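SAM-dependent O-methyltransferase (Leptospira interrogans, PDB 2HNK) probably transfers methyl groups from S-adenosylmethionine to hydroxyl groups of acceptor molecules, and binds the demethylated product S-adenosyl-L-homocysteine. Local coordinates at residues A61-F70 / L82-D92; A121-I129 / N159-L170. All coordinates share one frame; numbering follows the deposited sequence.

Overall arrangement
Contact 1 lies deep in the protein, where strands 63-67 and 87-92 run side by side in the central sheet; contact 2 lies farther out, between helices 121-130 and 160-170, which pack on one side of that sheet. Their centres are about 15 Å apart, yet they touch: I65 and L89 meet L128, I67 meets A121, and C91 meets T124. Contact 1 is knit by backbone hydrogen bonds, with a lysine, arginine and aspartate cluster at its outer end and the ligand-binding D92 at the other. Contact 2 is almost wholly apolar, mainly leucine and isoleucine side chains with one tyrosine ring. Both reach S-adenosyl-L-homocysteine, contact 1 through G68 and D92 at its amino and ribose groups, contact 2 through A121 at the adenine.

Contact 1: residues A61-F70 / L82-D92; sequences AKRIIEIGTF and LPEDGKILCCD. With SAH (S-adenosyl-L-homocysteine), chain O.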
loop_
_atom_site.group_PDB
_atom_site.type_symbol
_atom_site.label_atom_id
_atom_site.label_comp_id
_atom_site.label_asym_id
_atom_site.label_seq_id
_atom_site.Cartn_x
_atom_site.Cartn_y
_atom_site.Cartn_z
ATOM N N ALA C 61 -9.079 8.776 3.186
ATOM C CA ALA C 61 -10.218 8.902 2.260
ATOM C C ALA C 61 -11.582 8.966 2.956
ATOM O O ALA C 61 -11.852 8.212 3.901
ATOM C CB ALA C 61 -10.205 7.761 1.229
ATOM N N LYS C 62 -12.434 9.869 2.474
ATOM C CA LYS C 62 -13.818 9.970 2.951
ATOM C C LYS C 62 -14.827 9.823 1.817
ATOM O O LYS C 62 -16.004 9.558 2.065
ATOM C CB LYS C 62 -14.060 11.280 3.708
ATOM C CG LYS C 62 -13.227 11.405 4.970
ATOM C CD LYS C 62 -13.791 12.419 5.950
ATOM C CE LYS C 62 -13.030 12.320 7.272
ATOM N NZ LYS C 62 -13.671 13.103 8.363
ATOM N N ARG C 63 -14.371 10.009 0.580
ATOM C CA ARG C 63 -15.230 9.811 -0.584
ATOM C C ARG C 63 -14.570 8.882 -1.581
ATOM O O ARG C 63 -13.568 9.238 -2.203
ATOM C CB ARG C 63 -15.584 11.149 -1.254
ATOM C CG ARG C 63 -16.452 12.090 -0.403
ATOM C CD ARG C 63 -17.787 11.442 -0.006
ATOM N NE ARG C 63 -18.618 12.350 0.785
ATOM C CZ ARG C 63 -18.656 12.379 2.115
ATOM N NH1 ARG C 63 -17.929 11.533 2.840
ATOM N NH2 ARG C 63 -19.445 13.255 2.727
ATOM N N ILE C 64 -15.147 7.692 -1.728
ATOM C CA ILE C 64 -14.604 6.655 -2.607
ATOM C C ILE C 64 -15.562 6.358 -3.766
ATOM O O ILE C 64 -16.776 6.366 -3.584
ATOM C CB ILE C 64 -14.320 5.342 -1.815
ATOM C CG1 ILE C 64 -13.289 5.595 -0.701
ATOM C CG2 ILE C 64 -13.870 4.215 -2.759
ATOM C CD1 ILE C 64 -13.018 4.397 0.178
ATOM N N ILE C 65 -15.016 6.099 -4.950
ATOM C CA ILE C 65 -15.813 5.526 -6.037
ATOM C C ILE C 65 -15.220 4.200 -6.489
ATOM O O ILE C 65 -14.052 4.131 -6.860
ATOM C CB ILE C 65 -15.973 6.470 -7.252
ATOM C CG1 ILE C 65 -16.692 7.761 -6.850
ATOM C CG2 ILE C 65 -16.732 5.767 -8.395
ATOM C CD1 ILE C 65 -16.764 8.794 -7.969
ATOM N N GLU C 66 -16.043 3.155 -6.447
ATOM C CA GLU C 66 -15.677 1.854 -6.970
ATOM C C GLU C 66 -16.318 1.656 -8.341
ATOM O O GLU C 66 -17.539 1.725 -8.475
ATOM C CB GLU C 66 -16.102 0.747 -5.996
ATOM C CG GLU C 66 -15.947 -0.665 -6.550
ATOM C CD GLU C 66 -16.202 -1.722 -5.506
ATOM O OE1 GLU C 66 -17.335 -2.265 -5.447
ATOM O OE2 GLU C 66 -15.277 -1.990 -4.722
ATOM N N ILE C 67 -15.477 1.417 -9.348
ATOM C CA ILE C 67 -15.927 1.141 -10.706
ATOM C C ILE C 67 -15.852 -0.368 -10.928
ATOM O O ILE C 67 -14.774 -0.919 -11.224
ATOM C CB ILE C 67 -15.064 1.873 -11.778
ATOM C CG1 ILE C 67 -14.937 3.380 -11.482
ATOM C CG2 ILE C 67 -15.648 1.669 -13.173
ATOM C CD1 ILE C 67 -13.706 4.006 -12.090
ATOM N N GLY C 68 -16.994 -1.033 -10.782
ATOM C CA GLY C 68 -17.054 -2.487 -10.873
ATOM C C GLY C 68 -17.168 -3.110 -9.502
ATOM O O GLY C 68 -16.176 -3.224 -8.764
ATOM N N THR C 69 -18.381 -3.539 -9.178
ATOM C CA THR C 69 -18.733 -3.973 -7.830
ATOM C C THR C 69 -18.988 -5.468 -7.686
ATOM O O THR C 69 -18.630 -6.052 -6.659
ATOM C CB THR C 69 -19.932 -3.148 -7.308
ATOM O OG1 THR C 69 -19.485 -1.805 -7.125
ATOM C CG2 THR C 69 -20.471 -3.680 -5.981
ATOM N N PHE C 70 -19.619 -6.076 -8.696
ATOM C CA PHE C 70 -19.896 -7.522 -8.696
ATOM C C PHE C 70 -20.674 -7.890 -7.428
ATOM O O PHE C 70 -21.595 -7.153 -7.049
ATOM C CB PHE C 70 -18.583 -8.308 -8.862
ATOM C CG PHE C 70 -18.758 -9.781 -9.155
ATOM C CD1 PHE C 70 -19.781 -10.239 -9.990
ATOM C CD2 PHE C 70 -17.871 -10.707 -8.620
ATOM C CE1 PHE C 70 -19.927 -11.602 -10.263
ATOM C CE2 PHE C 70 -18.012 -12.068 -8.888
ATOM C CZ PHE C 70 -19.041 -12.518 -9.708
ATOM N N LEU C 82 -13.780 2.899 5.907
ATOM C CA LEU C 82 -14.140 4.318 5.973
ATOM C C LEU C 82 -14.486 4.760 7.392
ATOM O O LEU C 82 -14.975 3.956 8.188
ATOM C CB LEU C 82 -15.315 4.630 5.036
ATOM C CG LEU C 82 -15.027 4.724 3.530
ATOM C CD1 LEU C 82 -16.310 4.558 2.738
ATOM C CD2 LEU C 82 -14.330 6.020 3.156
ATOM N N PRO C 83 -14.231 6.043 7.721
ATOM C CA PRO C 83 -14.668 6.546 9.035
ATOM C C PRO C 83 -16.193 6.656 9.043
ATOM O O PRO C 83 -16.810 6.538 7.983
ATOM C CB PRO C 83 -14.012 7.930 9.114
ATOM C CG PRO C 83 -13.829 8.344 7.695
ATOM C CD PRO C 83 -13.554 7.088 6.926
ATOM N N GLU C 84 -16.807 6.884 10.204
ATOM C CA GLU C 84 -18.274 6.859 10.269
ATOM C C GLU C 84 -18.941 7.921 9.389
ATOM O O GLU C 84 -20.112 7.786 9.027
ATOM C CB GLU C 84 -18.799 6.885 11.716
ATOM C CG GLU C 84 -18.567 8.172 12.507
ATOM C CD GLU C 84 -19.316 8.177 13.848
ATOM O OE1 GLU C 84 -20.079 7.211 14.126
ATOM O OE2 GLU C 84 -19.147 9.153 14.624
ATOM N N ASP C 85 -18.182 8.949 9.024
ATOM C CA ASP C 85 -18.649 9.969 8.078
ATOM C C ASP C 85 -18.091 9.778 6.651
ATOM O O ASP C 85 -18.175 10.678 5.820
ATOM C CB ASP C 85 -18.317 11.374 8.602
ATOM C CG ASP C 85 -16.817 11.619 8.745
ATOM O OD1 ASP C 85 -16.048 10.641 8.856
ATOM O OD2 ASP C 85 -16.406 12.803 8.754
ATOM N N GLY C 86 -17.525 8.603 6.384
ATOM C CA GLY C 86 -16.962 8.292 5.077
ATOM C C GLY C 86 -17.993 7.576 4.232
ATOM O O GLY C 86 -18.813 6.802 4.757
ATOM N N LYS C 87 -17.956 7.825 2.922
ATOM C CA LYS C 87 -18.943 7.257 2.003
ATOM C C LYS C 87 -18.331 6.707 0.707
ATOM O O LYS C 87 -17.321 7.218 0.234
ATOM C CB LYS C 87 -20.010 8.303 1.685
ATOM C CG LYS C 87 -20.808 8.742 2.909
ATOM C CD LYS C 87 -21.474 10.087 2.674
ATOM C CE LYS C 87 -22.124 10.585 3.954
ATOM N NZ LYS C 87 -23.088 11.687 3.665
ATOM N N ILE C 88 -18.961 5.673 0.144
ATOM C CA ILE C 88 -18.520 5.067 -1.128
ATOM C C ILE C 88 -19.656 4.983 -2.160
ATOM O O ILE C 88 -20.758 4.539 -1.841
ATOM C CB ILE C 88 -17.848 3.659 -0.913
ATOM C CG1 ILE C 88 -17.500 2.992 -2.256
ATOM C CG2 ILE C 88 -18.709 2.748 -0.047
ATOM C CD1 ILE C 88 -16.683 1.706 -2.139
ATOM N N LEU C 89 -19.384 5.430 -3.384
ATOM C CA LEU C 89 -20.263 5.167 -4.520
ATOM C C LEU C 89 -19.774 3.963 -5.329
ATOM O O LEU C 89 -18.614 3.911 -5.740
ATOM C CB LEU C 89 -20.382 6.401 -5.430
ATOM C CG LEU C 89 -21.081 6.234 -6.788
ATOM C CD1 LEU C 89 -22.550 5.891 -6.637
ATOM C CD2 LEU C 89 -20.937 7.484 -7.643
ATOM N N CYS C 90 -20.680 3.012 -5.550
ATOM C CA CYS C 90 -20.415 1.816 -6.338
ATOM C C CYS C 90 -21.106 1.878 -7.691
ATOM O O CYS C 90 -22.302 2.153 -7.771
ATOM C CB CYS C 90 -20.909 0.585 -5.588
ATOM S SG CYS C 90 -20.005 0.248 -4.094
ATOM N N CYS C 91 -20.343 1.616 -8.748
ATOM C CA CYS C 91 -20.849 1.641 -10.119
ATOM C C CYS C 91 -20.752 0.247 -10.697
ATOM O O CYS C 91 -19.666 -0.350 -10.721
ATOM C CB CYS C 91 -20.012 2.571 -11.000
ATOM S SG CYS C 91 -19.778 4.228 -10.365
ATOM N N ASP C 92 -21.883 -0.268 -11.166
ATOM C CA ASP C 92 -21.942 -1.589 -11.769
ATOM C C ASP C 92 -23.098 -1.621 -12.754
ATOM O O ASP C 92 -24.084 -0.889 -12.594
ATOM C CB ASP C 92 -22.126 -2.662 -10.692
ATOM C CG ASP C 92 -21.582 -4.026 -11.114
ATOM O OD1 ASP C 92 -22.277 -4.758 -11.850
ATOM O OD2 ASP C 92 -20.464 -4.380 -10.694
HETATM N N SAH O . -14.868 -5.425 -7.143
HETATM C CA SAH O . -15.513 -6.764 -7.308
HETATM C CB SAH O . -15.069 -7.402 -8.624
HETATM C CG SAH O . -15.508 -6.634 -9.873
HETATM S SD SAH O . -15.828 -7.786 -11.226
HETATM C C SAH O . -15.285 -7.714 -6.121
HETATM O O SAH O . -15.856 -8.808 -6.061
HETATM O OXT SAH O . -14.534 -7.418 -5.193
HETATM C "C5'" SAH O . -16.315 -6.502 -12.408
HETATM C "C4'" SAH O . -17.748 -5.997 -12.274
HETATM O "O4'" SAH O . -17.892 -4.841 -13.075
HETATM C "C3'" SAH O . -18.783 -7.000 -12.755
HETATM O "O3'" SAH O . -19.737 -7.182 -11.735
HETATM C "C2'" SAH O . -19.454 -6.372 -13.960
HETATM O "O2'" SAH O . -20.852 -6.568 -13.913
HETATM C "C1'" SAH O . -19.098 -4.896 -13.812
HETATM N N9 SAH O . -18.981 -4.174 -15.099
HETATM C C8 SAH O . -18.630 -4.667 -16.337
HETATM N N7 SAH O . -18.666 -3.651 -17.235
HETATM C C5 SAH O . -19.030 -2.516 -16.592
HETATM C C6 SAH O . -19.223 -1.199 -17.011
HETATM N N6 SAH O . -19.046 -0.854 -18.281
HETATM N N1 SAH O . -19.613 -0.239 -16.096
HETATM C C2 SAH O . -19.804 -0.573 -14.767
HETATM N N3 SAH O . -19.611 -1.878 -14.355
HETATM C C4 SAH O . -19.235 -2.834 -15.250
HETATM O O HOH W 1 -13.798 11.258 10.339
HETATM O O HOH W 2 -19.578 13.284 5.751
#
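I64 meets L82 and I88 with separate branches and, with K62 and C91, buries the most surface here: CD1 slides past the leucine tip, 3.6 Å from L82 CD2, while CG2 meets its bridge partner, 3.8 Å from I88 CD1. CG1 beside the backbone N (chi1 -61°) and CG2 anti to it spread the two arms this way, on the face shared with E66 and C90, where I88 in turn touches F78 of helix 73-81. K62 suits the exposed edge, a long aliphatic chain with a charged end: it crosses the ring of P83 at about a right angle, and NZ forms a salt bridge to the syn lone pair of D85 OD2 at 2.8 Å, with a water joining NZ to D85 OD1 as well. Beside it, R63 lays one guanidinium face on K87 CD and gives NH1 to both K62 O and D85 O; NE goes to F141 O, and K87 NZ to D140 O, so each of the two nearby cations has a carbonyl partner. Strands 63-67 and 87-92 are the parallel pair of a right-handed beta-alpha-beta crossover through helix 73-81, the opening unit of the Rossmann-like methyltransferase fold. On the opposite face from I64, the small C91 sets SG 3.9 Å from I65 CG2, and its backbone O takes G68 N at 2.8 Å. G68 has a positive phi (103°) that suits glycine, and the ribose O4' lies close by. Its O accepts the ligand amino N. At the strand's end D92 OD2 receives T69 N on its anti lone pair at 2.7 Å and F70 N from above the carboxylate plane at 2.8 Å. This grip fixes the carboxylate; ribose O2' donates to OD1, also held by S94 N, and O3' to OD2.

Contact 2: residues A121-I129 / N159-L170; sequences ALETLQVLI and NYPNYYPLILKL. With SAH (S-adenosyl-L-homocysteine), chain O.
The ring of Y163 is met obliquely by three aliphatic groups of the facing helix: L122 CD2, 3.6 Å from Y163 CE1, A121 CB, 3.7 Å from the same atom, and L125 CD1, which reaches Y163 CD1. In the plane of the ring, L122 N lies at its edge. A tyrosine fits here because its flank is apolar while its OH reaches the polar pocket, bonding to D156 OD1 and to a water that donates to the OH and accepts from L122 N and adenine N6. A121 adds the direct bond, its N donating to adenine N1 at 3.1 Å, and its short CB fits close against the base. The axes of 121-129 and 160-170 run in the same general direction at 25°, 10.2 Å apart at closest approach, as neighbouring layer helices over one side of the Rossmann-like sheet; L125 and I167 reach down to I67 of strand 63-67. From helix 160-170, L166 enters as a knob among L122, L125, Q126 and I129 of the other helix. Its chi1 and chi2 (-52°, 176°) together direct CD1 toward L122 CD2 and CD2 to I129 CD1, 3.8 Å away. Q126 crosses this leucine with OE1, while its NE2 is held by D130. One turn on, L170 takes the deeper place: its CG lies 3.6 Å from I129 CG1, and its CD1 3.8 Å from L125 CD2.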
loop_
_atom_site.group_PDB
_atom_site.type_symbol
_atom_site.label_atom_id
_atom_site.label_comp_id
_atom_site.label_asym_id
_atom_site.label_seq_id
_atom_site.Cartn_x
_atom_site.Cartn_y
_atom_site.Cartn_z
ATOM N N ALA C 121 -20.626 2.723 -16.446
ATOM C CA ALA C 121 -19.767 3.536 -15.581
ATOM C C ALA C 121 -19.180 4.752 -16.297
ATOM O O ALA C 121 -19.028 5.814 -15.687
ATOM C CB ALA C 121 -18.676 2.706 -14.951
ATOM N N LEU C 122 -18.869 4.614 -17.584
ATOM C CA LEU C 122 -18.468 5.785 -18.378
ATOM C C LEU C 122 -19.497 6.914 -18.251
ATOM O O LEU C 122 -19.132 8.063 -18.010
ATOM C CB LEU C 122 -18.230 5.417 -19.847
ATOM C CG LEU C 122 -17.009 4.537 -20.173
ATOM C CD1 LEU C 122 -17.024 4.121 -21.643
ATOM C CD2 LEU C 122 -15.693 5.220 -19.835
ATOM N N GLU C 123 -20.775 6.567 -18.382
ATOM C CA GLU C 123 -21.880 7.503 -18.208
ATOM C C GLU C 123 -22.013 8.025 -16.791
ATOM O O GLU C 123 -22.179 9.227 -16.585
ATOM C CB GLU C 123 -23.192 6.823 -18.548
ATOM C CG GLU C 123 -23.599 6.901 -19.987
ATOM C CD GLU C 123 -25.046 6.505 -20.140
ATOM O OE1 GLU C 123 -25.315 5.469 -20.799
ATOM O OE2 GLU C 123 -25.907 7.218 -19.560
ATOM N N THR C 124 -21.969 7.115 -15.820
ATOM C CA THR C 124 -22.120 7.477 -14.422
ATOM C C THR C 124 -21.058 8.498 -14.026
ATOM O O THR C 124 -21.345 9.477 -13.324
ATOM C CB THR C 124 -22.067 6.236 -13.521
ATOM O OG1 THR C 124 -23.155 5.360 -13.860
ATOM C CG2 THR C 124 -22.169 6.624 -12.046
ATOM N N LEU C 125 -19.841 8.286 -14.511
ATOM C CA LEU C 125 -18.734 9.161 -14.175
ATOM C C LEU C 125 -18.846 10.509 -14.888
ATOM O O LEU C 125 -18.550 11.538 -14.294
ATOM C CB LEU C 125 -17.383 8.481 -14.466
ATOM C CG LEU C 125 -17.011 7.212 -13.678
ATOM C CD1 LEU C 125 -15.623 6.751 -14.100
ATOM C CD2 LEU C 125 -17.079 7.413 -12.162
ATOM N N GLN C 126 -19.278 10.497 -16.151
ATOM C CA GLN C 126 -19.435 11.742 -16.919
ATOM C C GLN C 126 -20.527 12.642 -16.354
ATOM O O GLN C 126 -20.321 13.841 -16.220
ATOM C CB GLN C 126 -19.702 11.475 -18.399
ATOM C CG GLN C 126 -19.654 12.738 -19.260
ATOM C CD GLN C 126 -18.298 13.431 -19.212
ATOM O OE1 GLN C 126 -17.271 12.839 -19.541
ATOM N NE2 GLN C 126 -18.294 14.693 -18.796
ATOM N N VAL C 127 -21.670 12.059 -16.012
ATOM C CA VAL C 127 -22.767 12.795 -15.378
ATOM C C VAL C 127 -22.320 13.449 -14.062
ATOM O O VAL C 127 -22.726 14.570 -13.734
ATOM C CB VAL C 127 -23.981 11.871 -15.139
ATOM C CG1 VAL C 127 -25.040 12.560 -14.292
ATOM C CG2 VAL C 127 -24.565 11.418 -16.464
ATOM N N LEU C 128 -21.469 12.741 -13.326
ATOM C CA LEU C 128 -20.915 13.213 -12.059
ATOM C C LEU C 128 -19.944 14.381 -12.283
ATOM O O LEU C 128 -19.951 15.365 -11.530
ATOM C CB LEU C 128 -20.216 12.045 -11.351
ATOM C CG LEU C 128 -20.287 11.913 -9.835
ATOM C CD1 LEU C 128 -21.717 11.964 -9.322
ATOM C CD2 LEU C 128 -19.630 10.613 -9.418
ATOM N N ILE C 129 -19.121 14.275 -13.325
ATOM C CA ILE C 129 -18.237 15.372 -13.707
ATOM C C ILE C 129 -19.038 16.634 -14.088
ATOM O O ILE C 129 -18.742 17.735 -13.606
ATOM C CB ILE C 129 -17.279 14.965 -14.851
ATOM C CG1 ILE C 129 -16.256 13.943 -14.353
ATOM C CG2 ILE C 129 -16.559 16.191 -15.423
ATOM C CD1 ILE C 129 -15.556 13.166 -15.454
ATOM N N ASN C 159 -11.965 -1.122 -21.369
ATOM C CA ASN C 159 -12.257 0.290 -21.148
ATOM C C ASN C 159 -11.393 1.026 -20.125
ATOM O O ASN C 159 -11.646 2.202 -19.856
ATOM C CB ASN C 159 -13.741 0.488 -20.830
ATOM C CG ASN C 159 -14.563 0.818 -22.074
ATOM O OD1 ASN C 159 -14.051 1.405 -23.027
ATOM N ND2 ASN C 159 -15.835 0.447 -22.064
ATOM N N TYR C 160 -10.380 0.351 -19.566
ATOM C CA TYR C 160 -9.483 0.962 -18.572
ATOM C C TYR C 160 -8.856 2.281 -19.055
ATOM O O TYR C 160 -8.884 3.270 -18.313
ATOM C CB TYR C 160 -8.378 -0.013 -18.140
ATOM C CG TYR C 160 -8.662 -0.898 -16.937
ATOM C CD1 TYR C 160 -9.948 -1.365 -16.656
ATOM C CD2 TYR C 160 -7.614 -1.303 -16.092
ATOM C CE1 TYR C 160 -10.194 -2.190 -15.544
ATOM C CE2 TYR C 160 -7.845 -2.135 -14.987
ATOM C CZ TYR C 160 -9.132 -2.576 -14.721
ATOM O OH TYR C 160 -9.355 -3.394 -13.643
ATOM N N PRO C 161 -8.283 2.309 -20.288
ATOM C CA PRO C 161 -7.754 3.598 -20.767
ATOM C C PRO C 161 -8.806 4.706 -20.930
ATOM O O PRO C 161 -8.449 5.875 -20.938
ATOM C CB PRO C 161 -7.099 3.250 -22.116
ATOM C CG PRO C 161 -7.682 1.954 -22.524
ATOM C CD PRO C 161 -8.065 1.229 -21.272
ATOM N N ASN C 162 -10.084 4.355 -21.030
ATOM C CA ASN C 162 -11.139 5.368 -21.085
ATOM C C ASN C 162 -11.616 5.846 -19.716
ATOM O O ASN C 162 -12.050 6.995 -19.571
ATOM C CB ASN C 162 -12.317 4.872 -21.926
ATOM C CG ASN C 162 -11.901 4.508 -23.340
ATOM O OD1 ASN C 162 -11.166 5.249 -23.987
ATOM N ND2 ASN C 162 -12.347 3.354 -23.812
ATOM N N TYR C 163 -11.536 4.971 -18.711
ATOM C CA TYR C 163 -11.873 5.362 -17.345
ATOM C C TYR C 163 -10.841 6.346 -16.794
ATOM O O TYR C 163 -11.187 7.299 -16.087
ATOM C CB TYR C 163 -12.008 4.131 -16.437
ATOM C CG TYR C 163 -13.203 3.262 -16.776
ATOM C CD1 TYR C 163 -14.496 3.790 -16.739
ATOM C CD2 TYR C 163 -13.048 1.917 -17.135
ATOM C CE1 TYR C 163 -15.605 3.009 -17.048
ATOM C CE2 TYR C 163 -14.159 1.117 -17.440
ATOM C CZ TYR C 163 -15.432 1.682 -17.403
ATOM O OH TYR C 163 -16.553 0.942 -17.713
ATOM N N TYR C 164 -9.581 6.125 -17.165
ATOM C CA TYR C 164 -8.449 6.876 -16.626
ATOM C C TYR C 164 -8.613 8.411 -16.602
ATOM O O TYR C 164 -8.544 9.012 -15.526
ATOM C CB TYR C 164 -7.144 6.440 -17.302
ATOM C CG TYR C 164 -5.915 7.079 -16.712
ATOM C CD1 TYR C 164 -5.500 6.771 -15.414
ATOM C CD2 TYR C 164 -5.159 7.996 -17.448
ATOM C CE1 TYR C 164 -4.361 7.373 -14.862
ATOM C CE2 TYR C 164 -4.023 8.594 -16.907
ATOM C CZ TYR C 164 -3.635 8.282 -15.613
ATOM O OH TYR C 164 -2.511 8.866 -15.075
ATOM N N PRO C 165 -8.834 9.053 -17.772
ATOM C CA PRO C 165 -9.009 10.527 -17.733
ATOM C C PRO C 165 -10.168 11.006 -16.860
ATOM O O PRO C 165 -10.045 12.039 -16.215
ATOM C CB PRO C 165 -9.225 10.908 -19.208
ATOM C CG PRO C 165 -9.606 9.615 -19.898
ATOM C CD PRO C 165 -8.897 8.529 -19.154
ATOM N N LEU C 166 -11.262 10.248 -16.818
ATOM C CA LEU C 166 -12.419 10.563 -15.967
ATOM C C LEU C 166 -12.123 10.434 -14.462
ATOM O O LEU C 166 -12.600 11.247 -13.643
ATOM C CB LEU C 166 -13.620 9.676 -16.336
ATOM C CG LEU C 166 -14.124 9.557 -17.788
ATOM C CD1 LEU C 166 -15.267 8.534 -17.873
ATOM C CD2 LEU C 166 -14.576 10.895 -18.375
ATOM N N ILE C 167 -11.358 9.403 -14.107
ATOM C CA ILE C 167 -10.892 9.193 -12.731
ATOM C C ILE C 167 -10.028 10.364 -12.296
ATOM O O ILE C 167 -10.187 10.896 -11.204
ATOM C CB ILE C 167 -10.077 7.871 -12.613
ATOM C CG1 ILE C 167 -11.010 6.656 -12.783
ATOM C CG2 ILE C 167 -9.287 7.813 -11.297
ATOM C CD1 ILE C 167 -10.303 5.383 -13.188
ATOM N N LEU C 168 -9.124 10.768 -13.183
ATOM C CA LEU C 168 -8.142 11.794 -12.896
ATOM C C LEU C 168 -8.804 13.160 -12.708
ATOM O O LEU C 168 -8.335 13.980 -11.918
ATOM C CB LEU C 168 -7.134 11.846 -14.041
ATOM C CG LEU C 168 -5.652 11.778 -13.698
ATOM C CD1 LEU C 168 -5.353 10.620 -12.749
ATOM C CD2 LEU C 168 -4.847 11.656 -14.992
ATOM N N LYS C 169 -9.893 13.386 -13.442
ATOM C CA LYS C 169 -10.685 14.603 -13.347
ATOM C C LYS C 169 -11.517 14.622 -12.057
ATOM O O LYS C 169 -11.631 15.661 -11.392
ATOM C CB LYS C 169 -11.567 14.749 -14.598
ATOM C CG LYS C 169 -12.435 16.016 -14.624
ATOM C CD LYS C 169 -12.196 16.836 -15.895
ATOM C CE LYS C 169 -10.872 17.598 -15.830
ATOM N NZ LYS C 169 -10.370 18.007 -17.185
ATOM N N LEU C 170 -12.077 13.470 -11.687
ATOM C CA LEU C 170 -12.868 13.381 -10.459
ATOM C C LEU C 170 -12.018 13.390 -9.191
ATOM O O LEU C 170 -12.476 13.843 -8.147
ATOM C CB LEU C 170 -13.789 12.157 -10.479
ATOM C CG LEU C 170 -15.060 12.301 -11.327
ATOM C CD1 LEU C 170 -15.628 10.942 -11.683
ATOM C CD2 LEU C 170 -16.118 13.175 -10.628
HETATM N N SAH O . -14.868 -5.425 -7.143
HETATM C CA SAH O . -15.513 -6.764 -7.308
HETATM C CB SAH O . -15.069 -7.402 -8.624
HETATM C CG SAH O . -15.508 -6.634 -9.873
HETATM S SD SAH O . -15.828 -7.786 -11.226
HETATM C C SAH O . -15.285 -7.714 -6.121
HETATM O O SAH O . -15.856 -8.808 -6.061
HETATM O OXT SAH O . -14.534 -7.418 -5.193
HETATM C "C5'" SAH O . -16.315 -6.502 -12.408
HETATM C "C4'" SAH O . -17.748 -5.997 -12.274
HETATM O "O4'" SAH O . -17.892 -4.841 -13.075
HETATM C "C3'" SAH O . -18.783 -7.000 -12.755
HETATM O "O3'" SAH O . -19.737 -7.182 -11.735
HETATM C "C2'" SAH O . -19.454 -6.372 -13.960
HETATM O "O2'" SAH O . -20.852 -6.568 -13.913
HETATM C "C1'" SAH O . -19.098 -4.896 -13.812
HETATM N N9 SAH O . -18.981 -4.174 -15.099
HETATM C C8 SAH O . -18.630 -4.667 -16.337
HETATM N N7 SAH O . -18.666 -3.651 -17.235
HETATM C C5 SAH O . -19.030 -2.516 -16.592
HETATM C C6 SAH O . -19.223 -1.199 -17.011
HETATM N N6 SAH O . -19.046 -0.854 -18.281
HETATM N N1 SAH O . -19.613 -0.239 -16.096
HETATM C C2 SAH O . -19.804 -0.573 -14.767
HETATM N N3 SAH O . -19.611 -1.878 -14.355
HETATM C C4 SAH O . -19.235 -2.834 -15.250
HETATM O O HOH W 3 -19.001 1.893 -19.368
#